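Side-chain contacts in methyltransferase FkbM (PDB 2PY6), which probably acts as a methyltransferase on a substrate not yet identified: residues A[341-344]-A[349-352]; A[365-370]-A[381-386]. All coordinates share one frame; numbering follows the deposited sequence.

Contact 1: residues A[341-344]-A[349-352]; sequences MDIE and SALK
Met341, built as selenomethionine, lays the outer end of its side chain against the helix 347-352, where it overlaps both Ala350 and Leu351. Its terminal methyl does most of the touching: CE lies 3.7 Å from Ala350 CB and 3.8 Å from Leu351 CD2. The selenium follows just behind, SE standing 3.9 Å from Ala350 CB and 4.0 Å from Leu351 CG. CG lies anti to the backbone N (chi1 -169°) and the chain stays extended to SE; the bend at chi3, -74°, then sets CE between Ala350 and Leu351. The selenoether end and the leucine cross at a slant. Two residues on, Ile343 comes to the same alanine methyl from the loop, its CD1 3.6 Å from Ala350 CB. Ala350 is thus the small surface on which two longer chains converge, a case of strand end and following loop packing back on the next helix of a Rossmann-like domain. Leu351 also touches Ile367 of strand 364-368, which Met341 touches too, and Leu379 and Ile383 of helix 375-386. With an alanine in place of Leu351 the branched end that meets Met341 CE is gone, and a gap would probably open between the selenomethionine, Ile367 and helix 375-386. Between these two segments the fit rests on apolar shape and burial, while the bond between Ile343 N and Glu347 OE2 adds a directional tie at the helix start.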
HETATM    1  N   MSE A 341     -16.993 -25.868  15.046  1.00 27.67           N
HETATM    2  CA  MSE A 341     -16.003 -25.973  16.107  1.00 26.71           C
HETATM    3  C   MSE A 341     -14.583 -25.811  15.580  1.00 29.71           C
HETATM    4  O   MSE A 341     -14.132 -26.577  14.699  1.00 26.41           O
HETATM    5  CB  MSE A 341     -16.114 -27.310  16.823  1.00 26.80           C
HETATM    6  CG  MSE A 341     -15.283 -27.391  18.105  1.00 29.04           C
HETATM    7 SE   MSE A 341     -15.388 -29.038  19.050  0.75 24.05          SE
HETATM    8  CE  MSE A 341     -17.037 -28.840  19.757  1.00 25.53           C
ATOM      9  N   ASP A 342     -13.891 -24.809  16.129  1.00 28.46           N
ATOM     10  CA  ASP A 342     -12.485 -24.585  15.878  1.00 29.15           C
ATOM     11  C   ASP A 342     -11.914 -23.913  17.126  1.00 30.65           C
ATOM     12  O   ASP A 342     -11.948 -22.689  17.228  1.00 28.39           O
ATOM     13  CB  ASP A 342     -12.266 -23.683  14.681  1.00 30.54           C
ATOM     14  CG  ASP A 342     -10.789 -23.488  14.352  1.00 33.66           C
ATOM     15  OD1 ASP A 342      -9.900 -24.197  14.888  1.00 36.87           O
ATOM     16  OD2 ASP A 342     -10.525 -22.598  13.545  1.00 37.41           O
ATOM     17  N   ILE A 343     -11.368 -24.714  18.044  1.00 30.10           N
ATOM     18  CA  ILE A 343     -10.862 -24.184  19.326  1.00 33.10           C
ATOM     19  C   ILE A 343      -9.420 -24.528  19.632  1.00 33.47           C
ATOM     20  O   ILE A 343      -8.863 -25.458  19.061  1.00 33.05           O
ATOM     21  CB  ILE A 343     -11.827 -24.599  20.499  1.00 33.81           C
ATOM     22  CG1 ILE A 343     -11.883 -26.114  20.697  1.00 28.02           C
ATOM     23  CG2 ILE A 343     -13.243 -24.084  20.173  1.00 35.48           C
ATOM     24  CD1 ILE A 343     -12.536 -26.569  22.012  1.00 30.79           C
ATOM     25  N   GLU A 344      -8.797 -23.747  20.513  1.00 38.41           N
ATOM     26  CA  GLU A 344      -7.388 -24.028  20.913  1.00 42.21           C
ATOM     27  C   GLU A 344      -7.269 -25.256  21.863  1.00 41.85           C
ATOM     28  O   GLU A 344      -6.308 -26.049  21.786  1.00 40.72           O
ATOM     29  CB  GLU A 344      -6.719 -22.782  21.547  1.00 44.61           C
ATOM     30  N   SER A 349     -12.915 -32.900  24.463  1.00 27.96           N
ATOM     31  CA  SER A 349     -13.629 -32.459  25.671  1.00 27.49           C
ATOM     32  C   SER A 349     -14.830 -31.558  25.345  1.00 27.39           C
ATOM     33  O   SER A 349     -15.895 -31.628  25.988  1.00 27.27           O
ATOM     34  CB  SER A 349     -12.707 -31.729  26.648  1.00 32.03           C
ATOM     35  OG  SER A 349     -11.843 -32.634  27.314  1.00 41.61           O
ATOM     36  N   ALA A 350     -14.652 -30.711  24.350  1.00 25.95           N
ATOM     37  CA  ALA A 350     -15.703 -29.826  23.934  1.00 25.73           C
ATOM     38  C   ALA A 350     -16.897 -30.549  23.368  1.00 26.61           C
ATOM     39  O   ALA A 350     -18.004 -30.155  23.632  1.00 28.74           O
ATOM     40  CB  ALA A 350     -15.159 -28.823  22.976  1.00 24.95           C
ATOM     41  N   LEU A 351     -16.665 -31.605  22.587  1.00 27.94           N
ATOM     42  CA  LEU A 351     -17.710 -32.419  22.035  1.00 26.30           C
ATOM     43  C   LEU A 351     -18.449 -33.215  23.107  1.00 27.32           C
ATOM     44  O   LEU A 351     -19.665 -33.395  23.018  1.00 24.60           O
ATOM     45  CB  LEU A 351     -17.144 -33.384  20.979  1.00 30.19           C
ATOM     46  CG  LEU A 351     -16.725 -32.775  19.629  1.00 27.75           C
ATOM     47  CD1 LEU A 351     -15.857 -33.760  18.852  1.00 35.55           C
ATOM     48  CD2 LEU A 351     -17.900 -32.376  18.823  1.00 36.48           C
ATOM     49  N   LYS A 352     -17.730 -33.673  24.121  1.00 29.59           N
ATOM     50  CA  LYS A 352     -18.351 -34.399  25.226  1.00 31.69           C
ATOM     51  C   LYS A 352     -19.258 -33.459  25.991  1.00 30.32           C
ATOM     52  O   LYS A 352     -20.278 -33.874  26.486  1.00 30.46           O
ATOM     53  CB  LYS A 352     -17.301 -34.969  26.174  1.00 33.00           C
ATOM     54  CG  LYS A 352     -16.442 -36.054  25.552  1.00 32.19           C
ATOM     55  CD  LYS A 352     -15.357 -36.449  26.481  1.00 32.44           C
ATOM     56  CE  LYS A 352     -14.734 -37.730  26.007  1.00 34.98           C
ATOM     57  NZ  LYS A 352     -13.655 -38.142  26.890  1.00 39.93           N
TER

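Contact 2: residues A[365-370]-A[381-386]; sequences LAISAY and NYILSI
Apolar contact accounts for all that passes directly between strand 364-368 and helix 375-386 here, and it centres on Ile383. Leu365 and Ile383 reach toward each other tip to tip: the methyl CD1 of Leu365 lies 3.8 Å from Ile383 CD1 and 4.0 Å from Ile383 CG2, meeting both branches of the isoleucine. The latter extends its longer arm, with CG1 anti to the carbonyl carbon (chi1 -73°) and CD1 stretched onward at chi2 160°, which carries that methyl toward the strand. Ile367, two residues along the strand and on the same face, adds a looser touch through CG1, 4.2 Å from Ile383 CD1. Phe408 of the neighbouring antiparallel strand 404-408 and Tyr390 also touch both Leu365 and Ile383, widening the apolar cluster.

Hydrogen bonding stays within the helix and within the sheet. In the helix, Ser385 OG donates to Tyr382 O at 2.7 Å, tilted 21° from the carbonyl plane, so a hydroxyl is turned back on its own backbone. In the sheet, Leu365 and Ile367 pair through their backbones with Phe408 and Leu406 of strand 404-408. With the strand's backbone engaged in this way, the contact is left to methyl and methylene groups, consistent with a helix seated on the sheet of a Rossmann-like fold largely by burial of apolar surface.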
ATOM      1  N   LEU A 365     -22.580 -30.820  11.793  1.00 24.74           N
ATOM      2  CA  LEU A 365     -21.356 -30.432  12.479  1.00 27.04           C
ATOM      3  C   LEU A 365     -20.270 -30.123  11.470  1.00 27.12           C
ATOM      4  O   LEU A 365     -20.121 -30.822  10.440  1.00 27.24           O
ATOM      5  CB  LEU A 365     -20.820 -31.563  13.395  1.00 26.76           C
ATOM      6  CG  LEU A 365     -21.758 -32.272  14.382  1.00 27.20           C
ATOM      7  CD1 LEU A 365     -21.076 -33.476  15.006  1.00 27.92           C
ATOM      8  CD2 LEU A 365     -22.238 -31.325  15.475  1.00 26.99           C
ATOM      9  N   ALA A 366     -19.490 -29.103  11.799  1.00 28.26           N
ATOM     10  CA  ALA A 366     -18.270 -28.752  11.048  1.00 27.38           C
ATOM     11  C   ALA A 366     -17.197 -28.668  12.112  1.00 28.65           C
ATOM     12  O   ALA A 366     -17.161 -27.695  12.892  1.00 26.65           O
ATOM     13  CB  ALA A 366     -18.422 -27.477  10.307  1.00 23.22           C
ATOM     14  N   ILE A 367     -16.329 -29.689  12.164  1.00 27.97           N
ATOM     15  CA  ILE A 367     -15.345 -29.816  13.258  1.00 28.04           C
ATOM     16  C   ILE A 367     -13.927 -29.716  12.709  1.00 28.53           C
ATOM     17  O   ILE A 367     -13.516 -30.566  11.902  1.00 30.28           O
ATOM     18  CB  ILE A 367     -15.541 -31.152  14.021  1.00 26.76           C
ATOM     19  CG1 ILE A 367     -17.013 -31.399  14.410  1.00 30.34           C
ATOM     20  CG2 ILE A 367     -14.691 -31.188  15.294  1.00 28.71           C
ATOM     21  CD1 ILE A 367     -17.644 -30.356  15.377  1.00 26.39           C
ATOM     22  N   SER A 368     -13.188 -28.677  13.097  1.00 27.10           N
ATOM     23  CA  SER A 368     -11.841 -28.479  12.561  1.00 30.48           C
ATOM     24  C   SER A 368     -11.017 -29.681  13.012  1.00 31.82           C
ATOM     25  O   SER A 368     -11.118 -30.109  14.165  1.00 33.57           O
ATOM     26  CB  SER A 368     -11.243 -27.163  13.015  1.00 29.03           C
ATOM     27  OG  SER A 368     -10.966 -27.227  14.366  1.00 47.93           O
ATOM     28  N   ALA A 369     -10.259 -30.267  12.090  1.00 32.46           N
ATOM     29  CA  ALA A 369      -9.610 -31.563  12.330  1.00 34.39           C
ATOM     30  C   ALA A 369      -8.111 -31.591  12.223  1.00 35.34           C
ATOM     31  O   ALA A 369      -7.544 -32.666  12.157  1.00 39.33           O
ATOM     32  CB  ALA A 369     -10.180 -32.548  11.327  1.00 36.84           C
ATOM     33  N   TYR A 370      -7.475 -30.429  12.246  1.00 34.53           N
ATOM     34  CA  TYR A 370      -6.040 -30.312  12.022  1.00 34.71           C
ATOM     35  C   TYR A 370      -5.188 -29.983  13.243  1.00 34.17           C
ATOM     36  O   TYR A 370      -4.003 -29.736  13.069  1.00 34.12           O
ATOM     37  CB  TYR A 370      -5.803 -29.218  10.975  1.00 34.24           C
ATOM     38  CG  TYR A 370      -6.072 -27.811  11.498  1.00 35.81           C
ATOM     39  CD1 TYR A 370      -7.344 -27.281  11.490  1.00 30.09           C
ATOM     40  CD2 TYR A 370      -5.035 -27.034  12.038  1.00 34.21           C
ATOM     41  CE1 TYR A 370      -7.589 -25.982  11.977  1.00 37.78           C
ATOM     42  CE2 TYR A 370      -5.271 -25.770  12.543  1.00 39.07           C
ATOM     43  CZ  TYR A 370      -6.542 -25.239  12.502  1.00 36.37           C
ATOM     44  OH  TYR A 370      -6.756 -23.964  12.997  1.00 40.20           O
ATOM     45  N   ASN A 381     -14.464 -40.976  16.036  1.00 26.16           N
ATOM     46  CA  ASN A 381     -14.818 -42.117  16.858  1.00 27.78           C
ATOM     47  C   ASN A 381     -15.735 -41.700  17.995  1.00 28.99           C
ATOM     48  O   ASN A 381     -16.666 -42.418  18.333  1.00 27.33           O
ATOM     49  CB  ASN A 381     -13.564 -42.799  17.431  1.00 28.98           C
ATOM     50  CG  ASN A 381     -12.794 -43.629  16.386  1.00 34.91           C
ATOM     51  OD1 ASN A 381     -13.323 -43.971  15.332  1.00 33.24           O
ATOM     52  ND2 ASN A 381     -11.537 -43.974  16.710  1.00 41.28           N
ATOM     53  N   TYR A 382     -15.457 -40.535  18.595  1.00 30.23           N
ATOM     54  CA  TYR A 382     -16.286 -40.057  19.689  1.00 27.90           C
ATOM     55  C   TYR A 382     -17.707 -39.731  19.212  1.00 27.92           C
ATOM     56  O   TYR A 382     -18.687 -40.159  19.828  1.00 25.11           O
ATOM     57  CB  TYR A 382     -15.675 -38.863  20.459  1.00 24.90           C
ATOM     58  CG  TYR A 382     -16.664 -38.454  21.526  1.00 30.90           C
ATOM     59  CD1 TYR A 382     -16.872 -39.266  22.648  1.00 26.91           C
ATOM     60  CD2 TYR A 382     -17.490 -37.348  21.355  1.00 24.97           C
ATOM     61  CE1 TYR A 382     -17.855 -38.975  23.602  1.00 23.84           C
ATOM     62  CE2 TYR A 382     -18.457 -37.009  22.321  1.00 26.72           C
ATOM     63  CZ  TYR A 382     -18.655 -37.841  23.424  1.00 28.66           C
ATOM     64  OH  TYR A 382     -19.620 -37.509  24.363  1.00 28.53           O
ATOM     65  N   ILE A 383     -17.811 -38.931  18.161  1.00 26.45           N
ATOM     66  CA  ILE A 383     -19.108 -38.515  17.648  1.00 28.54           C
ATOM     67  C   ILE A 383     -19.979 -39.690  17.256  1.00 28.55           C
ATOM     68  O   ILE A 383     -21.161 -39.688  17.554  1.00 28.06           O
ATOM     69  CB  ILE A 383     -18.943 -37.513  16.443  1.00 28.33           C
ATOM     70  CG1 ILE A 383     -18.484 -36.181  16.984  1.00 27.59           C
ATOM     71  CG2 ILE A 383     -20.251 -37.345  15.690  1.00 33.53           C
ATOM     72  CD1 ILE A 383     -17.817 -35.251  15.960  1.00 29.60           C
ATOM     73  N   LEU A 384     -19.404 -40.685  16.580  1.00 30.48           N
ATOM     74  CA  LEU A 384     -20.175 -41.855  16.141  1.00 30.02           C
ATOM     75  C   LEU A 384     -20.626 -42.752  17.282  1.00 30.23           C
ATOM     76  O   LEU A 384     -21.611 -43.453  17.167  1.00 33.28           O
ATOM     77  CB  LEU A 384     -19.401 -42.678  15.113  1.00 28.04           C
ATOM     78  CG  LEU A 384     -19.139 -42.022  13.766  1.00 33.79           C
ATOM     79  CD1 LEU A 384     -18.325 -42.946  12.863  1.00 37.59           C
ATOM     80  CD2 LEU A 384     -20.430 -41.610  13.104  1.00 35.31           C
ATOM     81  N   SER A 385     -19.920 -42.709  18.402  1.00 33.62           N
ATOM     82  CA  SER A 385     -20.280 -43.503  19.561  1.00 29.39           C
ATOM     83  C   SER A 385     -21.536 -42.916  20.228  1.00 28.82           C
ATOM     84  O   SER A 385     -22.247 -43.610  20.938  1.00 29.09           O
ATOM     85  CB  SER A 385     -19.102 -43.545  20.564  1.00 32.49           C
ATOM     86  OG  SER A 385     -18.983 -42.339  21.318  1.00 34.41           O
ATOM     87  N   ILE A 386     -21.811 -41.635  20.015  1.00 27.45           N
ATOM     88  CA  ILE A 386     -22.978 -41.012  20.617  1.00 27.80           C
ATOM     89  C   ILE A 386     -24.116 -40.751  19.622  1.00 27.60           C
ATOM     90  O   ILE A 386     -25.251 -40.529  20.027  1.00 23.73           O
ATOM     91  CB  ILE A 386     -22.623 -39.703  21.368  1.00 27.37           C
ATOM     92  CG1 ILE A 386     -22.019 -38.656  20.432  1.00 30.89           C
ATOM     93  CG2 ILE A 386     -21.725 -40.017  22.571  1.00 30.15           C
ATOM     94  CD1 ILE A 386     -21.970 -37.263  21.019  1.00 25.81           C
TER

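Overall arrangement
The two contacts follow one another along the chain, their centres about 9 Å apart, and share one sheet. Strands 338-341 and 364-368 are parallel neighbours in it, joined by probable hydrogen bonds from Met341 N to Ala366 O and from Ser368 N to Met341 O, each 2.8 Å. Helices 347-352 and 375-386 pack together, Lys352 CA lying 3.5 Å from Tyr382 OH, while Leu351 of contact 1 touches Ile367 and Ile383 of contact 2. Asp342, just past strand 338-341, is hydrogen-bonded through OD1 to Ser368 OG at the end of strand 364-368. In contact 1 the side chain of Ile343 is about 3 Å from a bound molecule of unknown identity, probably from the crystallisation liquor, though such molecules often mark pockets.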